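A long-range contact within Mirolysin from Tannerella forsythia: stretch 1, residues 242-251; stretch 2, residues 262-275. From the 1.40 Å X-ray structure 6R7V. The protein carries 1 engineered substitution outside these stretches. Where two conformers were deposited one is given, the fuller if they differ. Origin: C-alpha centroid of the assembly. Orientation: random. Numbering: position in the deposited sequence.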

# COMPACT_ATOMS: atom_id res chain seq x y z
N ASN A 242 4.22 0.04 -16.50
CA ASN A 242 5.31 0.89 -16.94
C ASN A 242 6.41 0.79 -15.91
O ASN A 242 6.15 0.55 -14.74
CB ASN A 242 4.86 2.33 -17.10
CG ASN A 242 3.90 2.47 -18.23
OD1 ASN A 242 4.28 2.37 -19.40
ND2 ASN A 242 2.64 2.64 -17.91
N GLU A 243 7.63 1.01 -16.34
CA GLU A 243 8.78 0.96 -15.46
C GLU A 243 9.65 2.17 -15.73
O GLU A 243 9.45 2.87 -16.73
CB GLU A 243 9.57 -0.35 -15.65
CG GLU A 243 10.13 -0.52 -17.05
CD GLU A 243 10.88 -1.80 -17.35
OE1 GLU A 243 11.07 -2.63 -16.43
OE2 GLU A 243 11.27 -1.99 -18.53
N GLY A 244 10.56 2.45 -14.82
CA GLY A 244 11.46 3.57 -15.03
C GLY A 244 10.77 4.91 -14.95
O GLY A 244 9.91 5.11 -14.10
N CYS A 245 11.16 5.82 -15.84
CA CYS A 245 10.63 7.18 -15.88
C CYS A 245 10.15 7.51 -17.32
O CYS A 245 10.90 8.14 -18.10
CB CYS A 245 11.70 8.16 -15.40
SG CYS A 245 11.06 9.78 -14.93
N PRO A 246 8.93 7.08 -17.70
CA PRO A 246 8.41 7.42 -19.03
C PRO A 246 8.24 8.92 -19.25
O PRO A 246 8.30 9.73 -18.30
CB PRO A 246 7.01 6.77 -19.04
CG PRO A 246 7.09 5.68 -18.03
CD PRO A 246 7.91 6.32 -16.93
N SER A 247 8.02 9.29 -20.50
CA SER A 247 7.82 10.69 -20.85
C SER A 247 6.37 10.92 -21.23
O SER A 247 5.76 10.10 -21.91
CB SER A 247 8.75 11.12 -21.97
OG SER A 247 8.67 12.52 -22.18
N PHE A 248 5.81 12.00 -20.74
CA PHE A 248 4.43 12.33 -21.04
C PHE A 248 4.29 12.95 -22.43
O PHE A 248 5.06 13.87 -22.76
CB PHE A 248 3.85 13.30 -20.00
CG PHE A 248 2.45 13.75 -20.31
CD1 PHE A 248 1.36 12.96 -19.96
CD2 PHE A 248 2.21 14.94 -20.99
CE1 PHE A 248 0.06 13.35 -20.28
CE2 PHE A 248 0.90 15.34 -21.30
CZ PHE A 248 -0.17 14.54 -20.93
N PRO A 249 3.25 12.58 -23.21
CA PRO A 249 2.29 11.50 -22.96
C PRO A 249 2.79 10.13 -23.43
O PRO A 249 3.59 10.04 -24.39
CB PRO A 249 1.07 11.93 -23.79
CG PRO A 249 1.65 12.69 -24.96
CD PRO A 249 3.00 13.25 -24.50
N LYS A 250 2.36 9.06 -22.73
CA LYS A 250 2.67 7.70 -23.17
C LYS A 250 1.36 7.01 -23.53
O LYS A 250 0.51 6.85 -22.67
CB LYS A 250 3.46 6.89 -22.12
CG LYS A 250 3.92 5.53 -22.68
CD LYS A 250 4.87 4.79 -21.78
CE LYS A 250 5.19 3.42 -22.37
NZ LYS A 250 6.09 2.67 -21.45
N THR A 251 1.18 6.65 -24.78
CA THR A 251 -0.05 5.97 -25.18
C THR A 251 0.24 4.47 -25.34
O THR A 251 1.41 4.08 -25.38
CB THR A 251 -0.59 6.59 -26.49
OG1 THR A 251 0.38 6.37 -27.52
CG2 THR A 251 -0.86 8.08 -26.38
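Stretch 2 (262-275) MFMNYMDYTYDACM

The firmest polar link between the stretches is a two-point grip of Asp268 on Asn242. The backbone amide of Asn242 donates to Asp268, N to OD1 2.8 Å with an angle of 174° at the hydrogen, and its side-chain amide donates to the other carboxylate oxygen, ND2 to OD2 2.9 Å at 173°. Short distances and nearly linear angles mark both as good hydrogen bonds. The t rotamer of Asp268 (chi1 -152°) sets the carboxylate for this, its CA-to-CB bond pointing toward stretch 1. OD1 also accepts from the next amide of its own stretch, Tyr269 N to Asp268 OD1 2.8 Å, while Asn242 OD1 receives Lys250 NZ at 2.8 Å, so the asparagine side chain ties its own stretch together as well.

The third strong bond is between backbones: Tyr271 N donates to Gly244 O at 2.9 Å and 172°. Between these anchors the chains run in the same direction, in parallel register, with Glu243 CA 4.2 Å from Thr270 CA. The pairing is loose. Tyr269 N reaches Asn242 O at 3.4 Å and only 121°, a weak bond, and Thr270 N, 3.3 Å from Asn242 O, is too poorly angled to count as bonded. A water fills part of the gap: it accepts from Gly244 N at 2.8 Å and donates to Tyr269 O at 2.7 Å, joining two atoms that lie 4.4 Å apart.

Farther along, a disulfide closes the contact covalently, Cys245 SG to Cys274 SG 2.0 Å, with chi3 of -98°. Cys245 is in the t rotamer and Cys274 in m; the latter lies in the 3-10 segment 272-274, where Cys274 N bonds back to Tyr271 O at 3.0 Å.

The backbone of stretch 2 reaches this register through two successive type I turns, Met262 to Asn265 and Asn265 to Asp268, closed by Asn265 N to Met262 O and Asp268 N to Asn265 O, each 3.1 Å. The turns bring Phe263 back beside Thr270, whose OG1 donates to Phe263 O at 2.9 Å.

Phe263 has the largest area covered by the other stretch, 118 Å² of the 607 Å² buried on both sides together. Pro246 lies over one face of its ring, CB 3.6 Å from the ring centroid and 7° off the normal, a CH-pi contact. Phe248 N meets the ring edge near its plane, 3.7 Å from Phe263 CZ. Lys250 CB approaches the same ring, 4.0 Å from Phe263 CD2. Pro246 also touches Thr270, CD to CG2 3.7 Å.

A second CH-pi contact sits at Gly244, whose CA is 3.5 Å from the centroid of the Tyr271 ring and 4° off its normal. The positive phi of Gly244, 69°, is one that glycine adopts readily. Beside it, Cys245 also meets the ring, N 4.1 Å and CB 4.4 Å from Tyr271 CD2.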

# COMPACT_ATOMS: atom_id res chain seq x y z
N MET A 262 -1.73 6.69 -17.28
CA MET A 262 -1.30 7.41 -16.08
C MET A 262 -0.13 6.69 -15.41
O MET A 262 -0.24 6.11 -14.31
CB MET A 262 -2.50 7.53 -15.14
CG MET A 262 -2.43 8.68 -14.24
SD MET A 262 -3.91 8.65 -13.21
CE MET A 262 -5.03 9.68 -14.12
N PHE A 263 1.03 6.73 -16.08
CA PHE A 263 2.21 6.00 -15.59
C PHE A 263 2.78 6.60 -14.31
O PHE A 263 3.60 5.94 -13.67
CB PHE A 263 3.29 5.93 -16.67
CG PHE A 263 3.80 7.27 -17.13
CD1 PHE A 263 4.76 7.97 -16.38
CD2 PHE A 263 3.32 7.86 -18.29
CE1 PHE A 263 5.23 9.21 -16.81
CE2 PHE A 263 3.79 9.09 -18.72
CZ PHE A 263 4.73 9.77 -17.97
N MET A 264 2.36 7.82 -13.94
CA MET A 264 2.81 8.50 -12.72
C MET A 264 1.86 8.22 -11.52
O MET A 264 2.01 8.82 -10.46
CB MET A 264 3.04 10.00 -12.95
CG MET A 264 1.81 10.88 -13.21
SD MET A 264 0.76 10.47 -14.64
CE MET A 264 1.93 10.68 -15.98
N ASN A 265 0.90 7.34 -11.73
CA ASN A 265 0.02 6.87 -10.64
C ASN A 265 0.84 6.00 -9.71
O ASN A 265 1.65 5.19 -10.17
CB ASN A 265 -1.13 6.07 -11.23
CG ASN A 265 -2.22 5.84 -10.21
OD1 ASN A 265 -2.17 4.88 -9.44
ND2 ASN A 265 -3.20 6.74 -10.15
N TYR A 266 0.59 6.11 -8.39
CA TYR A 266 1.34 5.27 -7.45
C TYR A 266 1.13 3.78 -7.65
O TYR A 266 1.98 2.99 -7.20
CB TYR A 266 0.95 5.60 -6.00
CG TYR A 266 1.22 7.05 -5.62
CD1 TYR A 266 2.49 7.60 -5.73
CD2 TYR A 266 0.20 7.88 -5.17
CE1 TYR A 266 2.73 8.94 -5.44
CE2 TYR A 266 0.44 9.21 -4.84
CZ TYR A 266 1.70 9.74 -4.99
OH TYR A 266 1.93 11.05 -4.69
N MET A 267 0.03 3.37 -8.31
CA MET A 267 -0.26 1.96 -8.50
C MET A 267 0.32 1.40 -9.80
O MET A 267 -0.05 0.29 -10.19
CB MET A 267 -1.77 1.72 -8.42
CG MET A 267 -2.37 2.15 -7.06
SD MET A 267 -1.43 1.65 -5.56
CE MET A 267 -1.53 -0.16 -5.69
N ASP A 268 1.26 2.12 -10.41
CA ASP A 268 2.02 1.57 -11.54
C ASP A 268 3.35 1.02 -10.97
O ASP A 268 3.49 0.89 -9.75
CB ASP A 268 2.22 2.64 -12.67
CG ASP A 268 2.36 2.02 -14.07
OD1 ASP A 268 2.82 0.87 -14.17
OD2 ASP A 268 1.98 2.68 -15.04
N TYR A 269 4.31 0.66 -11.85
CA TYR A 269 5.60 0.09 -11.46
C TYR A 269 6.76 1.03 -11.76
O TYR A 269 7.91 0.61 -11.80
CB TYR A 269 5.86 -1.26 -12.15
CG TYR A 269 5.27 -2.49 -11.51
CD1 TYR A 269 4.61 -2.42 -10.28
CD2 TYR A 269 5.42 -3.74 -12.10
CE1 TYR A 269 4.13 -3.57 -9.65
CE2 TYR A 269 4.94 -4.89 -11.49
CZ TYR A 269 4.30 -4.80 -10.26
OH TYR A 269 3.79 -5.94 -9.68
N THR A 270 6.46 2.32 -11.95
CA THR A 270 7.47 3.31 -12.27
C THR A 270 8.37 3.68 -11.07
O THR A 270 8.04 3.35 -9.92
CB THR A 270 6.79 4.54 -12.85
OG1 THR A 270 5.68 4.87 -12.04
CG2 THR A 270 6.32 4.31 -14.28
N TYR A 271 9.49 4.36 -11.34
CA TYR A 271 10.41 4.84 -10.31
C TYR A 271 9.72 5.76 -9.34
O TYR A 271 8.85 6.52 -9.74
CB TYR A 271 11.57 5.61 -10.93
CG TYR A 271 12.60 4.83 -11.70
CD1 TYR A 271 12.69 3.44 -11.59
CD2 TYR A 271 13.53 5.49 -12.49
CE1 TYR A 271 13.68 2.73 -12.28
CE2 TYR A 271 14.53 4.79 -13.16
CZ TYR A 271 14.59 3.41 -13.06
OH TYR A 271 15.58 2.75 -13.76
N ASP A 272 10.15 5.75 -8.07
CA ASP A 272 9.53 6.61 -7.08
C ASP A 272 9.43 8.09 -7.45
O ASP A 272 8.41 8.73 -7.16
CB ASP A 272 10.33 6.55 -5.80
CG ASP A 272 10.23 5.28 -4.98
OD1 ASP A 272 9.85 4.23 -5.53
OD2 ASP A 272 10.56 5.34 -3.79
N ALA A 273 10.51 8.66 -8.01
CA ALA A 273 10.53 10.09 -8.33
C ALA A 273 9.65 10.44 -9.53
O ALA A 273 9.43 11.64 -9.77
CB ALA A 273 11.96 10.55 -8.57
N CYS A 274 9.15 9.44 -10.26
CA CYS A 274 8.31 9.78 -11.40
C CYS A 274 6.82 9.51 -11.10
O CYS A 274 5.98 9.79 -11.94
CB CYS A 274 8.82 9.07 -12.65
SG CYS A 274 10.56 9.44 -12.99
N MET A 275 6.48 9.12 -9.85
CA MET A 275 5.11 8.99 -9.38
C MET A 275 4.67 10.25 -8.67
O MET A 275 5.48 10.89 -7.99
CB MET A 275 4.97 7.84 -8.40
CG MET A 275 5.25 6.53 -9.01
SD MET A 275 5.16 5.23 -7.75
CE MET A 275 4.78 3.84 -8.86
O HOH W 1 10.48 0.89 -12.48